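Local coordinates for glutathione S-transferase (Ceriporiopsis subvermispora, PDB 6J3E) that is a serine-type glutathione S-transferase, an enzyme that binds glutathione and is expected to join its thiol to electrophilic substrates, at the interface of chains A and B. Residues are numbered along the deposited sequence; one frame, centred on the assembly and turned at random. Chains: chain A/B, glutathione S-transferase.

Contact 1: the interface of chains A and B. Residues chain A 91, 109-110, 113; chain B 188, 191-192, 196.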
# COMPACT_ATOMS: atom_id res chain seq x y z
N ARG A 91 4.86 -1.67 17.65
CA ARG A 91 4.24 -0.53 18.31
C ARG A 91 4.31 -0.68 19.81
O ARG A 91 4.57 0.30 20.53
CB ARG A 91 2.78 -0.36 17.87
CG ARG A 91 2.65 -0.04 16.39
CD ARG A 91 1.21 0.13 15.96
NE ARG A 91 1.10 0.77 14.67
CZ ARG A 91 1.26 0.13 13.53
NH1 ARG A 91 1.13 0.80 12.38
NH2 ARG A 91 1.55 -1.19 13.50
N ASP A 109 2.44 6.56 11.54
CA ASP A 109 1.85 5.30 11.98
C ASP A 109 0.79 4.81 11.00
O ASP A 109 0.77 3.63 10.63
CB ASP A 109 1.25 5.46 13.36
CG ASP A 109 0.62 4.19 13.86
OD1 ASP A 109 -0.52 3.89 13.45
OD2 ASP A 109 1.28 3.49 14.64
N ALA A 110 -0.11 5.71 10.58
CA ALA A 110 -1.10 5.32 9.58
C ALA A 110 -0.44 5.01 8.23
O ALA A 110 -0.83 4.06 7.56
CB ALA A 110 -2.16 6.41 9.46
N ALA A 113 0.91 1.53 8.42
CA ALA A 113 -0.14 0.53 8.25
C ALA A 113 -0.53 0.40 6.79
O ALA A 113 -0.81 -0.70 6.31
CB ALA A 113 -1.36 0.88 9.09
N TRP B 188 -6.05 1.46 8.94
CA TRP B 188 -4.77 2.17 8.90
C TRP B 188 -4.81 3.44 9.74
O TRP B 188 -3.84 3.76 10.43
CB TRP B 188 -4.40 2.55 7.46
CG TRP B 188 -4.42 1.45 6.48
CD1 TRP B 188 -4.40 0.13 6.75
CD2 TRP B 188 -4.48 1.58 5.06
NE1 TRP B 188 -4.45 -0.59 5.58
CE2 TRP B 188 -4.50 0.28 4.53
CE3 TRP B 188 -4.52 2.67 4.18
CZ2 TRP B 188 -4.55 0.02 3.15
CZ3 TRP B 188 -4.58 2.43 2.82
CH2 TRP B 188 -4.60 1.11 2.31
N ALA B 191 -4.57 2.39 13.48
CA ALA B 191 -3.76 1.20 13.72
C ALA B 191 -3.05 1.24 15.06
O ALA B 191 -2.60 0.18 15.52
CB ALA B 191 -2.73 1.02 12.62
N ASP B 192 -2.94 2.41 15.70
CA ASP B 192 -2.23 2.55 16.96
C ASP B 192 -3.13 2.99 18.12
O ASP B 192 -2.63 3.49 19.12
CB ASP B 192 -1.07 3.54 16.83
CG ASP B 192 -1.53 4.99 16.68
OD1 ASP B 192 -2.75 5.24 16.52
OD2 ASP B 192 -0.66 5.88 16.73
N LYS B 196 -7.64 8.54 13.75
CA LYS B 196 -7.41 9.81 13.09
C LYS B 196 -8.34 10.00 11.90
O LYS B 196 -8.91 9.05 11.36
CB LYS B 196 -5.96 9.93 12.62
CG LYS B 196 -4.92 9.78 13.68
CD LYS B 196 -3.66 9.29 13.00
CE LYS B 196 -3.05 8.12 13.74
NZ LYS B 196 -3.81 6.85 13.64
O HOH W 1 -2.71 4.83 12.71

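Contact 2: the interface of chains A and B. Residues chain A 118, 121-122, 184, 188; chain B 117.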
# COMPACT_ATOMS: atom_id res chain seq x y z
N ALA A 118 0.42 -2.38 1.18
CA ALA A 118 1.08 -2.26 -0.12
C ALA A 118 2.15 -3.33 -0.28
O ALA A 118 2.26 -3.97 -1.33
CB ALA A 118 1.70 -0.88 -0.30
N GLU A 121 0.56 -6.75 -0.73
CA GLU A 121 0.06 -6.87 -2.09
C GLU A 121 1.20 -7.01 -3.09
O GLU A 121 1.11 -7.82 -4.02
CB GLU A 121 -0.81 -5.67 -2.45
CG GLU A 121 -2.24 -5.85 -2.00
CD GLU A 121 -2.75 -7.25 -2.27
OE1 GLU A 121 -2.79 -7.64 -3.46
OE2 GLU A 121 -3.10 -7.95 -1.30
N ALA A 122 2.29 -6.25 -2.93
CA ALA A 122 3.33 -6.26 -3.95
C ALA A 122 4.29 -7.44 -3.82
O ALA A 122 4.78 -7.93 -4.84
CB ALA A 122 4.13 -4.95 -3.92
N GLN A 184 8.65 -1.99 -7.59
CA GLN A 184 7.78 -0.95 -7.07
C GLN A 184 8.33 -0.40 -5.77
O GLN A 184 8.22 0.80 -5.50
CB GLN A 184 6.38 -1.49 -6.88
CG GLN A 184 5.79 -2.05 -8.12
CD GLN A 184 4.55 -2.84 -7.80
OE1 GLN A 184 4.56 -4.07 -7.82
NE2 GLN A 184 3.47 -2.13 -7.47
N TRP A 188 9.22 3.45 -5.07
CA TRP A 188 8.76 4.18 -3.89
C TRP A 188 9.91 4.89 -3.18
O TRP A 188 9.75 6.01 -2.69
CB TRP A 188 8.07 3.25 -2.90
CG TRP A 188 6.94 2.52 -3.45
CD1 TRP A 188 6.26 2.79 -4.60
CD2 TRP A 188 6.33 1.35 -2.89
NE1 TRP A 188 5.27 1.86 -4.79
CE2 TRP A 188 5.29 0.97 -3.75
CE3 TRP A 188 6.57 0.60 -1.74
CZ2 TRP A 188 4.49 -0.14 -3.50
CZ3 TRP A 188 5.78 -0.50 -1.49
CH2 TRP A 188 4.75 -0.86 -2.37
N PHE B 117 0.19 3.22 -3.93
CA PHE B 117 -0.05 1.86 -4.41
C PHE B 117 -1.10 1.16 -3.56
O PHE B 117 -2.04 0.55 -4.10
CB PHE B 117 1.24 1.04 -4.45
CG PHE B 117 1.03 -0.40 -4.84
CD1 PHE B 117 0.51 -0.72 -6.09
CD2 PHE B 117 1.31 -1.43 -3.96
CE1 PHE B 117 0.29 -2.05 -6.45
CE2 PHE B 117 1.10 -2.76 -4.31
CZ PHE B 117 0.58 -3.07 -5.56

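Contact 3: the interface of chains A and B. Residues chain A 108, 111-112, 115, 188, 199-200, 207; chain B 110-111, 114.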
# COMPACT_ATOMS: atom_id res chain seq x y z
N THR A 108 3.99 8.82 11.30
CA THR A 108 4.09 7.82 10.23
C THR A 108 3.26 6.57 10.49
O THR A 108 3.36 5.61 9.71
CB THR A 108 5.54 7.40 10.02
OG1 THR A 108 6.00 6.67 11.18
CG2 THR A 108 6.43 8.62 9.80
N LEU A 111 0.58 5.78 7.85
CA LEU A 111 1.30 5.49 6.62
C LEU A 111 2.00 4.15 6.67
O LEU A 111 2.07 3.43 5.66
CB LEU A 111 2.30 6.60 6.33
CG LEU A 111 1.65 7.82 5.70
CD1 LEU A 111 2.62 9.00 5.67
CD2 LEU A 111 1.21 7.47 4.30
N HIS A 112 2.54 3.78 7.85
CA HIS A 112 3.13 2.45 8.01
C HIS A 112 2.08 1.37 7.80
O HIS A 112 2.32 0.38 7.09
CB HIS A 112 3.75 2.30 9.40
CG HIS A 112 5.23 2.53 9.42
ND1 HIS A 112 5.79 3.77 9.67
CD2 HIS A 112 6.27 1.68 9.24
CE1 HIS A 112 7.11 3.67 9.64
NE2 HIS A 112 7.43 2.41 9.38
N PHE A 115 1.59 1.08 4.34
CA PHE A 115 2.72 0.42 3.70
C PHE A 115 2.62 -1.08 3.86
O PHE A 115 2.87 -1.83 2.90
CB PHE A 115 4.03 0.95 4.29
CG PHE A 115 5.21 0.06 4.00
CD1 PHE A 115 5.93 0.19 2.82
CD2 PHE A 115 5.60 -0.93 4.91
CE1 PHE A 115 7.03 -0.63 2.56
CE2 PHE A 115 6.71 -1.75 4.65
CZ PHE A 115 7.41 -1.60 3.47
N TRP A 188 9.22 3.45 -5.07
CA TRP A 188 8.76 4.18 -3.89
C TRP A 188 9.91 4.89 -3.18
O TRP A 188 9.75 6.01 -2.69
CB TRP A 188 8.07 3.25 -2.90
CG TRP A 188 6.94 2.52 -3.45
CD1 TRP A 188 6.26 2.79 -4.60
CD2 TRP A 188 6.33 1.35 -2.89
NE1 TRP A 188 5.27 1.86 -4.79
CE2 TRP A 188 5.29 0.97 -3.75
CE3 TRP A 188 6.57 0.60 -1.74
CZ2 TRP A 188 4.49 -0.14 -3.50
CZ3 TRP A 188 5.78 -0.50 -1.49
CH2 TRP A 188 4.75 -0.86 -2.37
N PHE A 199 13.16 4.26 4.31
CA PHE A 199 11.96 5.00 3.93
C PHE A 199 11.96 6.44 4.44
O PHE A 199 11.56 7.35 3.71
CB PHE A 199 10.72 4.25 4.42
CG PHE A 199 10.18 3.34 3.39
CD1 PHE A 199 10.81 2.12 3.13
CD2 PHE A 199 9.08 3.71 2.63
CE1 PHE A 199 10.34 1.28 2.14
CE2 PHE A 199 8.60 2.86 1.65
CZ PHE A 199 9.24 1.65 1.39
N LEU A 200 12.37 6.66 5.70
CA LEU A 200 12.42 8.01 6.27
C LEU A 200 13.68 8.77 5.90
O LEU A 200 13.88 9.88 6.40
CB LEU A 200 12.31 7.99 7.80
CG LEU A 200 11.31 7.10 8.52
CD1 LEU A 200 11.56 7.18 10.02
CD2 LEU A 200 9.88 7.48 8.18
N ALA A 207 9.31 0.12 8.53
CA ALA A 207 9.10 -0.24 7.12
C ALA A 207 10.36 -0.85 6.53
O ALA A 207 10.28 -1.79 5.72
CB ALA A 207 8.66 0.99 6.32
N ALA B 110 8.55 8.54 0.68
CA ALA B 110 8.48 7.16 0.19
C ALA B 110 7.27 6.42 0.76
O ALA B 110 6.69 5.57 0.07
CB ALA B 110 9.77 6.43 0.52
N LEU B 111 6.86 6.71 2.01
CA LEU B 111 5.63 6.10 2.51
C LEU B 111 4.41 6.60 1.74
O LEU B 111 3.46 5.85 1.52
CB LEU B 111 5.47 6.37 4.01
CG LEU B 111 6.38 5.57 4.95
CD1 LEU B 111 6.35 6.08 6.39
CD2 LEU B 111 5.94 4.14 4.94
N ALA B 114 4.27 4.45 -1.24
CA ALA B 114 3.68 3.16 -0.88
C ALA B 114 2.19 3.29 -0.65
O ALA B 114 1.42 2.40 -1.03
CB ALA B 114 4.35 2.60 0.38
O HOH W 2 8.85 7.67 4.15
O HOH W 3 10.75 9.40 1.91

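Contact 1: the interface of chains A and B
The N-terminal end of helix 109-136 of chain A meets the end of helix 169-188 of chain B and the loop that follows it. A:Asp109, the first residue of its helix, lies against B:Asp192. The two carboxylates stand close to each other, with planes 32° apart, and neither bonds the other. The nearer approach is A:Asp109 OD2 to the methylene B:Asp192 CB, 3.2 Å. Each acid has a basic partner in its own chain. A:Arg91 NE gives a hydrogen bond and salt bridge to A:Asp109 OD2 at 2.7 Å. It comes in on the syn side, tilted 27° out of the carboxylate plane. The arginine chain is extended from CG to NE, which carries the guanidinium to the acid and alongside B:Ala191, whose methyl B:Ala191 CB is 3.9 Å from A:Arg91 NH1. With CG anti to the backbone N (chi1 180°), the A:Asp109 carboxylate lies between A:Arg91 and B:Asp192. B:Lys196 NZ makes a weak salt bridge to B:Asp192 OD1. These basic groups probably ease the repulsion between the acids. A water joins the chains. It lies 2.5 Å from A:Asp109 OD1, and it also bonds B:Trp188 O and B:Lys196 NZ. The methyl A:Ala113 CB packs on B:Trp188 CA at 3.7 Å and on B:Ala191 CB. A:Arg91 lies on helix 86-96, so its bond to A:Asp109 ties that helix to the start of the long interface helix.

Contact 2: the interface of chains A and B
B:Phe117, on helix 109-137 of chain B, enters a pocket formed by helices 109-136 and 169-189 of chain A. Its CG is anti to the backbone N (chi1 176°), and this points the ring across the interface. The methylene B:Phe117 CB comes first and lies beside the indole, 3.6 Å from A:Trp188 CZ2. At the next step the ring carbon B:Phe117 CG is 3.7 Å from A:Trp188 CZ2. The ring then divides its contacts. B:Phe117 CD2 takes one side: it meets A:Trp188 CZ2 at 3.5 Å and the methyl A:Ala118 CB at 3.7 Å. B:Phe117 CE2 meets the methyl A:Ala122 CB at 3.8 Å and the methylene A:Glu121 CB. CD1, CE1 and the tip CZ run under the side-chain amide of A:Gln184. That chain is extended beyond CG and brings A:Gln184 NE2 over one face of the phenyl ring, toward its rim, 3.3 Å from B:Phe117 CE1. The amide plane is turned 84° from the ring plane. No polar atom bonds across this patch, so the grip is mainly shape and apolar packing. B:Phe117 buries 82 Å² here and acts as a plug between the two helices. Its symmetry twin, A:Phe117, does the same in chain B. The backbone oxygen A:Ala118 O lies in the plane of the phenyl ring at its edge, 3.4 Å from B:Phe117 CE2.

Contact 3: the interface of chains A and B
Helix 109-137 of chain B packs against the 3-10 helix 106-108 and helix 109-136 of chain A, the end of helix 169-189 and the loop holding A:Phe199 and A:Leu200. B:Leu111 is the main apolar residue and buries 128 Å². Its CG is anti to the carbonyl carbon (chi1 -74°), which sends both methyls into chain A. B:Leu111 CD2 reaches A:Phe115 CB at 3.8 Å and A:Phe199 CD2 at 3.9 Å. CD1 turns to A:Thr108 CB and the imidazole of A:His112. That imidazole is held in chain A by a hydrogen bond from A:His112 ND1 to A:Thr108 O, 3.1 Å. The carbonyl oxygen lies near the ring plane, but the donor stands 54° out of the carbonyl plane. B:Leu111 CB also meets its twin, A:Leu111 CB, at 3.9 Å. One turn on, B:Ala114 CA sits over the centre of the six-membered ring of A:Trp188 as a CH-pi contact. The methyl B:Ala114 CB approaches the edge of the A:Phe115 ring in its plane, 3.8 Å from A:Phe115 CD1. A:Phe199 CD2 touches the methyl B:Ala110 CB at 3.5 Å. Two waters link the chains beside this core. Both lie 2.8 Å from A:Phe199 O; one also bonds B:Ala110 N and the other B:Leu111 N, so backbone N-H groups of the first helical turn are satisfied. The site probably gives the dimer an apolar core, as is usual in this family.

The three contacts lie along the long helix that starts at residue 109, which both subunits bring to the interface. Between C-alpha centres, contact 1 is about 12 Å from contact 3 and 18 Å from contact 2; contacts 2 and 3 are about 10 Å apart. A:Trp188 belongs to contacts 2 and 3, and its twin B:Trp188 works in contact 1. Contact 1 is polar and watery, while contacts 2 and 3 are mostly apolar. The two-fold symmetry repeats each one with the chains exchanged. Such a series of contacts fits a dimer, the usual form of this family.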